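Local atomic coordinates of protein synthesis inhibitor I (Hordeum vulgare, PDB entry 4FBC), a protein that is a plant member of the ribosome-inactivating protein family and, in this model, holds adenosine monophosphate in a pocket. Residues A[55-60]-A[271-276]; A[117-122]-A[209-214]; A[144-149]-A[164-169]; A[219-224]-A[253-258]. The protein carries 3 engineered substitutions. One frame throughout, in Å; residues are numbered along the deposited sequence.

How the contacts relate
Contact 1 closes the longest loop of chain, and the other three are nested inside it. Contact 3 lies in turn within the loop closed by contact 2, and contact 4 opens after contact 2 has closed. Contacts 3 and 4 each lie about 18 Å from contact 2 between centres, touch it directly, and are about 31 Å apart on opposite sides of the chain's centre. Leu122 packs on Thr168 toward contact 3, and Trp214 NE1 probably bonds to Ile257 O toward contact 4. Contact 2 holds two residues of the adenosine monophosphate pocket. Contact 1, its centre 20 to 33 Å from the others and touching none, joins helix 269-278 to the loop 55-60 at the protein surface.

Contact 1 of 4, residues A[55-60]-A[271-276]; sequences VEPNVP and KALELF
Helix 269-278, the last of the chain, rests Leu273 against the loop 55-60, whose Glu56 and Pro57 receive it at the protein surface. Leu273 CD1 does all the close touching. It reaches the Pro57 ring carbon CD at 3.8 Å, the two side chains meeting tip to tip, and lies 4.2 Å from Glu56 CA. Val55 takes part through its backbone, with Val55 O 4.2 Å from Leu273 CD1. An extended second torsion of Leu273 (chi2 175°) carries CD1 outward from the helix, and this bridges backbones whose nearest CA atoms, those of Glu56 and Leu273, are 7.9 Å apart. In the ribosome-inactivating protein fold the loop links strand 49-50 to strand 64-70, the latter an inner strand of the mixed sheet, so the contact brings the C-terminal helix against an early connection of the chain. No hydrogen bond crosses between the segments; the join is a small van der Waals touch, apolar at Pro57, burying 100 Å² in all. The helix has other supports: Ala272 packs on Pro54 and Phe260, and Phe276 on Asn41. On the same helix Lys271 NZ forms a salt bridge with Glu274 OE1 at 2.6 Å, approaching from above the carboxylate plane.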
# COMPACT_ATOMS: atom_id res chain seq x y z
N VAL A 55 14.50 2.87 3.34
CA VAL A 55 14.08 3.41 4.63
C VAL A 55 15.26 4.17 5.25
O VAL A 55 16.38 3.67 5.25
CB VAL A 55 13.66 2.26 5.58
CG1 VAL A 55 13.39 2.79 6.99
CG2 VAL A 55 12.43 1.54 5.01
N GLU A 56 15.00 5.37 5.76
CA GLU A 56 16.04 6.19 6.37
C GLU A 56 16.57 5.50 7.63
O GLU A 56 15.79 5.05 8.47
CB GLU A 56 15.51 7.58 6.73
CG GLU A 56 15.08 8.42 5.51
CD GLU A 56 14.50 9.79 5.89
OE1 GLU A 56 13.71 9.86 6.85
OE2 GLU A 56 14.84 10.79 5.21
N PRO A 57 17.89 5.39 7.74
CA PRO A 57 18.42 4.78 8.97
C PRO A 57 18.65 5.82 10.08
O PRO A 57 18.80 7.01 9.78
CB PRO A 57 19.73 4.14 8.50
CG PRO A 57 20.16 4.95 7.31
CD PRO A 57 18.93 5.58 6.70
N ASN A 58 18.63 5.36 11.33
CA ASN A 58 18.91 6.19 12.52
C ASN A 58 17.79 7.14 12.97
O ASN A 58 17.99 7.97 13.87
CB ASN A 58 20.23 6.96 12.39
CG ASN A 58 21.41 6.05 12.07
OD1 ASN A 58 21.34 4.83 12.24
ND2 ASN A 58 22.51 6.65 11.61
N VAL A 59 16.61 7.01 12.36
CA VAL A 59 15.48 7.88 12.65
C VAL A 59 14.19 7.03 12.68
O VAL A 59 14.10 6.03 11.98
CB VAL A 59 15.40 9.03 11.59
CG1 VAL A 59 14.15 9.89 11.77
CG2 VAL A 59 16.65 9.93 11.64
N PRO A 60 13.22 7.40 13.54
CA PRO A 60 11.89 6.78 13.47
C PRO A 60 11.23 7.16 12.14
O PRO A 60 11.73 8.08 11.49
CB PRO A 60 11.14 7.43 14.63
CG PRO A 60 12.20 7.92 15.55
CD PRO A 60 13.34 8.33 14.68
N LYS A 271 23.79 4.47 -0.70
CA LYS A 271 23.97 4.94 -2.07
C LYS A 271 22.63 5.24 -2.75
O LYS A 271 22.52 6.24 -3.46
CB LYS A 271 24.81 3.95 -2.90
CG LYS A 271 25.34 4.57 -4.21
CD LYS A 271 26.22 5.79 -3.90
CE LYS A 271 26.89 6.38 -5.13
NZ LYS A 271 27.96 7.37 -4.75
N ALA A 272 21.62 4.42 -2.53
CA ALA A 272 20.32 4.69 -3.15
C ALA A 272 19.69 5.96 -2.59
O ALA A 272 18.99 6.68 -3.30
CB ALA A 272 19.36 3.49 -2.98
N LEU A 273 19.93 6.24 -1.31
CA LEU A 273 19.39 7.45 -0.71
C LEU A 273 20.17 8.65 -1.25
O LEU A 273 19.61 9.73 -1.46
CB LEU A 273 19.44 7.39 0.82
CG LEU A 273 18.33 6.56 1.49
CD1 LEU A 273 18.55 6.48 3.00
CD2 LEU A 273 16.99 7.20 1.20
N GLU A 274 21.47 8.47 -1.48
CA GLU A 274 22.29 9.52 -2.07
C GLU A 274 21.77 9.88 -3.46
O GLU A 274 21.59 11.07 -3.77
CB GLU A 274 23.75 9.08 -2.15
CG GLU A 274 24.62 10.01 -2.97
CD GLU A 274 26.07 9.57 -2.98
OE1 GLU A 274 26.70 9.59 -4.06
OE2 GLU A 274 26.57 9.21 -1.89
N LEU A 275 21.49 8.87 -4.27
CA LEU A 275 20.93 9.12 -5.61
C LEU A 275 19.54 9.74 -5.54
O LEU A 275 19.22 10.64 -6.33
CB LEU A 275 20.92 7.84 -6.45
CG LEU A 275 22.29 7.17 -6.66
CD1 LEU A 275 22.16 5.93 -7.53
CD2 LEU A 275 23.31 8.13 -7.26
N PHE A 276 18.71 9.28 -4.60
CA PHE A 276 17.39 9.85 -4.37
C PHE A 276 17.50 11.34 -4.07
O PHE A 276 16.80 12.16 -4.67
CB PHE A 276 16.71 9.10 -3.21
CG PHE A 276 15.32 9.56 -2.89
CD1 PHE A 276 14.31 9.54 -3.85
CD2 PHE A 276 14.99 9.96 -1.59
CE1 PHE A 276 13.02 9.93 -3.54
CE2 PHE A 276 13.70 10.36 -1.28
CZ PHE A 276 12.71 10.34 -2.25

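Contact 2 of 4, residues A[117-122]-A[209-214]; sequences GTYRDL and AQVNGW. With AMP (adenosine monophosphate), chain E.
Tyr119 and Val211 make the tight part of this contact: Tyr119 CE2 lies 3.7 Å from Val211 CG1, and the two side chains cross at about a right angle. The methyl meets the ring obliquely. With chi1 at 167°, Val211 holds CG1 opposite its own backbone N and directs it to the phenol. The hydroxyl of Tyr119 is hydrogen-bonded to Glu176, which fixes the far end of the ring. The looser side belongs to the solvent-exposed Asn212, whose OD1 stays 4.2 Å from Tyr119 CD2 while its ND2 bonds to Thr126 O. At the start of the tyrosine's helix, N-cap Thr118 and Asp121 form a capping box: Asp121 N donates to Thr118 OG1 at 3.1 Å, nearly straight, and the return bond from Thr118 N to Asp121 OD2 is weak. Gly117 and Trp214 belong to the adenosine monophosphate pocket. Gly117 O is 3.8 Å from C6 of the adenine, and Trp214 presents the edge of its ring to the ribose, CE3 lying 3.9 Å from O3'. The contact joins the start of helix 119-123 to the end of helix 205-211, with helix 157-179 packed against both through Leu171 and Glu176.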
# COMPACT_ATOMS: atom_id res chain seq x y z
N GLY A 117 -2.02 -3.70 12.43
CA GLY A 117 -2.23 -3.56 11.00
C GLY A 117 -1.72 -4.68 10.11
O GLY A 117 -1.72 -4.55 8.88
N THR A 118 -1.27 -5.78 10.70
CA THR A 118 -0.84 -6.92 9.89
C THR A 118 -2.06 -7.79 9.60
O THR A 118 -3.05 -7.74 10.33
CB THR A 118 0.24 -7.79 10.59
OG1 THR A 118 -0.35 -8.54 11.65
CG2 THR A 118 1.36 -6.91 11.14
N TYR A 119 -2.01 -8.59 8.54
CA TYR A 119 -3.14 -9.44 8.23
C TYR A 119 -3.38 -10.52 9.30
O TYR A 119 -4.51 -10.95 9.50
CB TYR A 119 -3.03 -10.03 6.82
CG TYR A 119 -3.09 -8.96 5.76
CD1 TYR A 119 -4.17 -8.09 5.69
CD2 TYR A 119 -2.06 -8.80 4.84
CE1 TYR A 119 -4.23 -7.10 4.73
CE2 TYR A 119 -2.11 -7.81 3.87
CZ TYR A 119 -3.20 -6.96 3.83
OH TYR A 119 -3.26 -5.97 2.88
N ARG A 120 -2.32 -10.93 9.99
CA ARG A 120 -2.53 -11.81 11.14
C ARG A 120 -3.35 -11.12 12.22
O ARG A 120 -4.28 -11.71 12.78
CB ARG A 120 -1.21 -12.31 11.74
CG ARG A 120 -1.48 -13.25 12.92
CD ARG A 120 -0.25 -13.57 13.75
NE ARG A 120 -0.58 -14.54 14.79
CZ ARG A 120 -0.97 -14.23 16.02
NH1 ARG A 120 -1.08 -12.96 16.39
NH2 ARG A 120 -1.24 -15.20 16.89
N ASP A 121 -3.02 -9.86 12.51
CA ASP A 121 -3.79 -9.06 13.46
C ASP A 121 -5.24 -8.91 13.02
O ASP A 121 -6.17 -9.06 13.81
CB ASP A 121 -3.19 -7.66 13.62
CG ASP A 121 -1.78 -7.67 14.18
OD1 ASP A 121 -1.41 -8.64 14.89
OD2 ASP A 121 -1.03 -6.70 13.91
N LEU A 122 -5.44 -8.62 11.73
CA LEU A 122 -6.75 -8.25 11.19
C LEU A 122 -7.67 -9.44 10.90
O LEU A 122 -8.88 -9.35 11.10
CB LEU A 122 -6.57 -7.42 9.92
CG LEU A 122 -5.84 -6.09 10.14
CD1 LEU A 122 -5.43 -5.52 8.81
CD2 LEU A 122 -6.75 -5.12 10.86
N ALA A 209 -0.39 -14.69 -2.59
CA ALA A 209 1.05 -14.97 -2.48
C ALA A 209 1.88 -13.72 -2.74
O ALA A 209 2.85 -13.44 -2.02
CB ALA A 209 1.45 -16.09 -3.42
N GLN A 210 1.50 -12.96 -3.77
CA GLN A 210 2.15 -11.69 -4.08
C GLN A 210 2.06 -10.72 -2.91
O GLN A 210 3.09 -10.19 -2.45
CB GLN A 210 1.51 -11.06 -5.33
CG GLN A 210 1.79 -11.82 -6.63
CD GLN A 210 0.76 -11.53 -7.70
OE1 GLN A 210 0.03 -10.53 -7.62
NE2 GLN A 210 0.68 -12.40 -8.70
N VAL A 211 0.85 -10.49 -2.41
CA VAL A 211 0.63 -9.61 -1.27
C VAL A 211 1.48 -10.03 -0.06
O VAL A 211 2.09 -9.19 0.61
CB VAL A 211 -0.86 -9.51 -0.89
CG1 VAL A 211 -1.03 -8.85 0.48
CG2 VAL A 211 -1.63 -8.71 -1.95
N ASN A 212 1.55 -11.34 0.18
CA ASN A 212 2.32 -11.85 1.32
C ASN A 212 3.84 -11.98 1.07
O ASN A 212 4.59 -12.41 1.95
CB ASN A 212 1.74 -13.20 1.79
CG ASN A 212 0.40 -13.04 2.50
OD1 ASN A 212 0.10 -11.98 3.07
ND2 ASN A 212 -0.40 -14.10 2.49
N GLY A 213 4.29 -11.58 -0.13
CA GLY A 213 5.70 -11.68 -0.49
C GLY A 213 6.26 -10.49 -1.28
O GLY A 213 7.10 -10.66 -2.16
N TRP A 214 5.80 -9.29 -0.95
CA TRP A 214 6.22 -8.09 -1.67
C TRP A 214 7.74 -7.90 -1.65
O TRP A 214 8.35 -7.61 -2.67
CB TRP A 214 5.52 -6.87 -1.06
CG TRP A 214 5.81 -5.54 -1.71
CD1 TRP A 214 5.86 -5.26 -3.04
CD2 TRP A 214 6.04 -4.31 -1.02
NE1 TRP A 214 6.13 -3.92 -3.23
CE2 TRP A 214 6.24 -3.31 -2.01
CE3 TRP A 214 6.10 -3.95 0.33
CZ2 TRP A 214 6.50 -1.98 -1.67
CZ3 TRP A 214 6.35 -2.63 0.66
CH2 TRP A 214 6.55 -1.66 -0.34
P AMP E . 6.55 -7.31 8.62
O1P AMP E . 5.53 -7.65 9.67
O2P AMP E . 7.66 -8.30 8.34
O3P AMP E . 7.16 -5.95 8.92
O5' AMP E . 5.81 -6.95 7.25
C5' AMP E . 5.68 -7.90 6.21
C4' AMP E . 4.81 -7.37 5.09
O4' AMP E . 3.45 -7.22 5.56
C3' AMP E . 5.18 -5.98 4.57
O3' AMP E . 6.25 -6.01 3.63
C2' AMP E . 3.87 -5.47 4.00
O2' AMP E . 3.64 -6.02 2.70
C1' AMP E . 2.85 -6.08 4.98
N9 AMP E . 2.47 -5.14 6.06
C8 AMP E . 2.77 -5.29 7.38
N7 AMP E . 2.26 -4.27 8.12
C5 AMP E . 1.61 -3.44 7.27
C6 AMP E . 0.84 -2.17 7.39
N6 AMP E . 0.67 -1.57 8.60
N1 AMP E . 0.32 -1.64 6.25
C2 AMP E . 0.50 -2.23 5.04
N3 AMP E . 1.17 -3.38 4.87
C4 AMP E . 1.74 -4.03 5.92

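Contact 3 of 4, residues A[144-149]-A[164-169]; sequences TALHGR and REAVTT
Leu146 grips Ala166 and Val167 where two helices that follow each other in the chain, 136-147 and 157-179, pack together in the helical part of the ribosome-inactivating protein fold. Its branches divide the work. Leu146 CD2 sits 3.8 Å from Ala166 CB, while Leu146 CD1 reaches Val167 CG2 at 3.9 Å, the leucine and valine side chains crossing at about a right angle. CG of Leu146 lies opposite its own carbonyl carbon (chi1 -60°), and the fork so placed spans both neighbours at once. Beside it the two small residues meet, with Ala145 CB 4.3 Å from Ala166 CB; having only methyls here lets the backbones come close, the CA atoms of Ala145 and Ala166 being 6.8 Å apart. No hydrogen bond crosses between the segments, and the side chains that meet are apolar, burying 142 Å².

Further out, Leu146 also packs on Leu170 and Ala166 on Ala142, which extends the interface along both helices. Val167 turns to Leu122 of helix 119-123 and to Phe115. Arg149, in the same segment as Leu146, makes a cation-pi interaction with Trp100 and bonds to Gln160. Within the longer helix, two threonine hydroxyls fold back on the preceding turn: Thr168 OG1 donates to Arg164 O, and Thr169 OG1 donates to Glu165 O at 2.8 Å, from the face of that carbonyl plane opposite to the one used by Thr169 N.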
# COMPACT_ATOMS: atom_id res chain seq x y z
N THR A 144 -17.09 4.59 5.42
CA THR A 144 -18.15 4.98 6.36
C THR A 144 -17.85 4.53 7.79
O THR A 144 -18.01 5.31 8.74
CB THR A 144 -19.51 4.42 5.93
OG1 THR A 144 -19.86 4.97 4.65
CG2 THR A 144 -20.59 4.79 6.94
N ALA A 145 -17.42 3.29 7.95
CA ALA A 145 -17.20 2.70 9.27
C ALA A 145 -16.07 3.39 10.03
O ALA A 145 -16.20 3.67 11.23
CB ALA A 145 -16.94 1.22 9.16
N LEU A 146 -14.97 3.65 9.33
CA LEU A 146 -13.80 4.28 9.96
C LEU A 146 -13.99 5.78 10.13
O LEU A 146 -13.58 6.36 11.14
CB LEU A 146 -12.52 3.98 9.15
CG LEU A 146 -12.14 2.51 8.98
CD1 LEU A 146 -10.77 2.36 8.32
CD2 LEU A 146 -12.16 1.75 10.30
N HIS A 147 -14.63 6.43 9.16
CA HIS A 147 -14.81 7.87 9.22
C HIS A 147 -15.79 8.27 10.32
O HIS A 147 -15.72 9.37 10.86
CB HIS A 147 -15.30 8.41 7.88
CG HIS A 147 -15.10 9.88 7.69
ND1 HIS A 147 -16.06 10.69 7.12
CD2 HIS A 147 -14.05 10.68 7.98
CE1 HIS A 147 -15.60 11.93 7.07
NE2 HIS A 147 -14.38 11.95 7.58
N GLY A 148 -16.72 7.37 10.65
CA GLY A 148 -17.76 7.66 11.62
C GLY A 148 -17.40 7.34 13.06
O GLY A 148 -18.16 7.63 13.99
N ARG A 149 -16.23 6.73 13.25
CA ARG A 149 -15.73 6.41 14.59
C ARG A 149 -15.58 7.68 15.42
O ARG A 149 -15.06 8.68 14.94
CB ARG A 149 -14.39 5.68 14.46
CG ARG A 149 -13.96 4.92 15.70
CD ARG A 149 -12.66 4.15 15.46
NE ARG A 149 -12.24 3.45 16.68
CZ ARG A 149 -12.65 2.23 17.00
NH1 ARG A 149 -13.47 1.57 16.19
NH2 ARG A 149 -12.22 1.66 18.13
N ARG A 164 -11.97 -3.94 11.97
CA ARG A 164 -10.93 -4.80 11.38
C ARG A 164 -11.17 -5.04 9.88
O ARG A 164 -10.26 -4.91 9.06
CB ARG A 164 -10.87 -6.16 12.09
CG ARG A 164 -10.09 -6.19 13.40
CD ARG A 164 -10.08 -7.61 13.97
NE ARG A 164 -9.09 -7.80 15.02
CZ ARG A 164 -9.35 -7.69 16.32
NH1 ARG A 164 -10.59 -7.40 16.72
NH2 ARG A 164 -8.40 -7.89 17.23
N GLU A 165 -12.40 -5.41 9.54
CA GLU A 165 -12.74 -5.70 8.16
C GLU A 165 -12.60 -4.46 7.29
O GLU A 165 -12.16 -4.53 6.15
CB GLU A 165 -14.16 -6.28 8.08
CG GLU A 165 -14.31 -7.57 8.89
CD GLU A 165 -15.75 -8.07 8.98
OE1 GLU A 165 -16.67 -7.33 8.57
OE2 GLU A 165 -15.94 -9.21 9.45
N ALA A 166 -12.96 -3.31 7.86
CA ALA A 166 -12.83 -2.03 7.15
C ALA A 166 -11.36 -1.70 6.84
O ALA A 166 -11.03 -1.35 5.71
CB ALA A 166 -13.47 -0.91 7.93
N VAL A 167 -10.50 -1.80 7.85
CA VAL A 167 -9.06 -1.63 7.61
C VAL A 167 -8.51 -2.60 6.56
O VAL A 167 -7.73 -2.20 5.69
CB VAL A 167 -8.26 -1.74 8.93
CG1 VAL A 167 -6.75 -1.80 8.64
CG2 VAL A 167 -8.59 -0.57 9.82
N THR A 168 -8.92 -3.86 6.64
CA THR A 168 -8.45 -4.89 5.71
C THR A 168 -8.84 -4.52 4.28
O THR A 168 -8.03 -4.62 3.34
CB THR A 168 -9.03 -6.27 6.05
OG1 THR A 168 -8.71 -6.61 7.41
CG2 THR A 168 -8.47 -7.34 5.13
N THR A 169 -10.08 -4.06 4.14
CA THR A 169 -10.63 -3.65 2.85
C THR A 169 -9.79 -2.52 2.25
O THR A 169 -9.41 -2.57 1.08
CB THR A 169 -12.09 -3.18 2.99
OG1 THR A 169 -12.89 -4.25 3.49
CG2 THR A 169 -12.63 -2.72 1.63

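Contact 4 of 4, residues A[219-224]-A[253-258]; sequences AALLKT and NTLGIL
No ring takes part between the segments; the flat group beside the packing of Leu221 on Leu255 is the peptide carbonyl of Leu221. Thr224 OG1 donates to Leu221 O at 2.6 Å and lies in the carbonyl plane, with a C=O...donor angle of 145°. Thr224 N bonds to the same oxygen, so two donors hold it, and the hydroxyl is also bonded to His47. The contact proper is made by four buried leucines. Leu221 CD2 lies 3.8 Å from Leu255 CD1, the side chains sliding past each other in opposite directions. Leu222 and Leu258 instead reach toward each other tip to tip, Leu222 CG being 3.8 Å from Leu258 CD2. That same methyl is also 4.3 Å from Leu221 CD2, which joins the two pairs into one apolar cluster. Leu221 holds CG opposite its backbone N (chi1 -169°), and this swings its branches to the partner segment. Leu255 is where the chain leaves the helical conformation, and its carbonyl accepts from Arg49 and Gln181. The cluster thus seats the turn after helix 248-254 on helix 214-225, with strand 45-46 alongside through Ser46, which touches Leu221 and Leu258, and strand 49-50 through Arg49, which touches Leu258.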
# COMPACT_ATOMS: atom_id res chain seq x y z
N ALA A 219 12.86 -8.08 -4.31
CA ALA A 219 14.25 -8.53 -4.33
C ALA A 219 14.57 -9.41 -5.54
O ALA A 219 15.62 -9.27 -6.15
CB ALA A 219 14.59 -9.25 -3.03
N ALA A 220 13.67 -10.33 -5.89
CA ALA A 220 13.88 -11.18 -7.06
C ALA A 220 14.09 -10.41 -8.36
O ALA A 220 14.92 -10.78 -9.19
CB ALA A 220 12.73 -12.19 -7.20
N LEU A 221 13.32 -9.34 -8.56
CA LEU A 221 13.53 -8.53 -9.75
C LEU A 221 14.80 -7.69 -9.66
O LEU A 221 15.56 -7.60 -10.64
CB LEU A 221 12.30 -7.65 -10.04
CG LEU A 221 12.36 -6.98 -11.41
CD1 LEU A 221 12.39 -8.03 -12.53
CD2 LEU A 221 11.14 -6.08 -11.58
N LEU A 222 15.05 -7.09 -8.50
CA LEU A 222 16.26 -6.27 -8.30
C LEU A 222 17.55 -7.04 -8.59
O LEU A 222 18.52 -6.48 -9.11
CB LEU A 222 16.30 -5.70 -6.88
CG LEU A 222 15.28 -4.59 -6.60
CD1 LEU A 222 15.17 -4.31 -5.11
CD2 LEU A 222 15.66 -3.33 -7.36
N LYS A 223 17.56 -8.32 -8.25
CA LYS A 223 18.73 -9.17 -8.50
C LYS A 223 19.08 -9.26 -9.98
O LYS A 223 20.25 -9.38 -10.34
CB LYS A 223 18.52 -10.56 -7.90
CG LYS A 223 18.62 -10.59 -6.39
CD LYS A 223 18.36 -11.96 -5.82
CE LYS A 223 18.45 -11.93 -4.31
NZ LYS A 223 18.20 -13.28 -3.70
N THR A 224 18.07 -9.18 -10.84
CA THR A 224 18.33 -9.29 -12.28
C THR A 224 19.00 -8.05 -12.87
O THR A 224 19.54 -8.09 -13.99
CB THR A 224 17.03 -9.65 -13.07
OG1 THR A 224 16.12 -8.54 -13.01
CG2 THR A 224 16.37 -10.90 -12.50
N ASN A 253 5.46 -6.80 -14.98
CA ASN A 253 4.02 -6.60 -15.14
C ASN A 253 3.24 -6.73 -13.83
O ASN A 253 2.13 -6.22 -13.71
CB ASN A 253 3.45 -7.58 -16.17
CG ASN A 253 3.73 -7.15 -17.59
OD1 ASN A 253 3.53 -5.98 -17.94
ND2 ASN A 253 4.20 -8.08 -18.41
N THR A 254 3.83 -7.40 -12.84
CA THR A 254 3.15 -7.63 -11.57
C THR A 254 3.40 -6.53 -10.54
O THR A 254 2.47 -6.13 -9.82
CB THR A 254 3.55 -9.00 -10.97
OG1 THR A 254 3.18 -10.03 -11.90
CG2 THR A 254 2.85 -9.24 -9.63
N LEU A 255 4.63 -6.02 -10.49
CA LEU A 255 5.02 -5.03 -9.48
C LEU A 255 4.52 -3.63 -9.85
O LEU A 255 4.86 -3.11 -10.91
CB LEU A 255 6.55 -5.04 -9.29
CG LEU A 255 7.09 -6.25 -8.51
CD1 LEU A 255 8.55 -6.49 -8.84
CD2 LEU A 255 6.88 -6.06 -7.01
N GLY A 256 3.72 -3.04 -8.97
CA GLY A 256 3.32 -1.64 -9.11
C GLY A 256 4.46 -0.71 -8.71
O GLY A 256 4.82 0.20 -9.45
N ILE A 257 5.02 -0.95 -7.52
CA ILE A 257 6.23 -0.23 -7.08
C ILE A 257 7.00 -1.18 -6.17
O ILE A 257 6.39 -1.88 -5.38
CB ILE A 257 5.90 1.14 -6.40
CG1 ILE A 257 7.19 1.87 -5.99
CG2 ILE A 257 4.93 0.97 -5.21
CD1 ILE A 257 6.95 3.36 -5.60
N LEU A 258 8.31 -1.23 -6.33
CA LEU A 258 9.13 -2.19 -5.58
C LEU A 258 9.52 -1.62 -4.22
O LEU A 258 9.81 -0.44 -4.11
CB LEU A 258 10.42 -2.54 -6.35
CG LEU A 258 10.39 -3.49 -7.55
CD1 LEU A 258 9.70 -2.84 -8.76
CD2 LEU A 258 11.78 -3.97 -7.93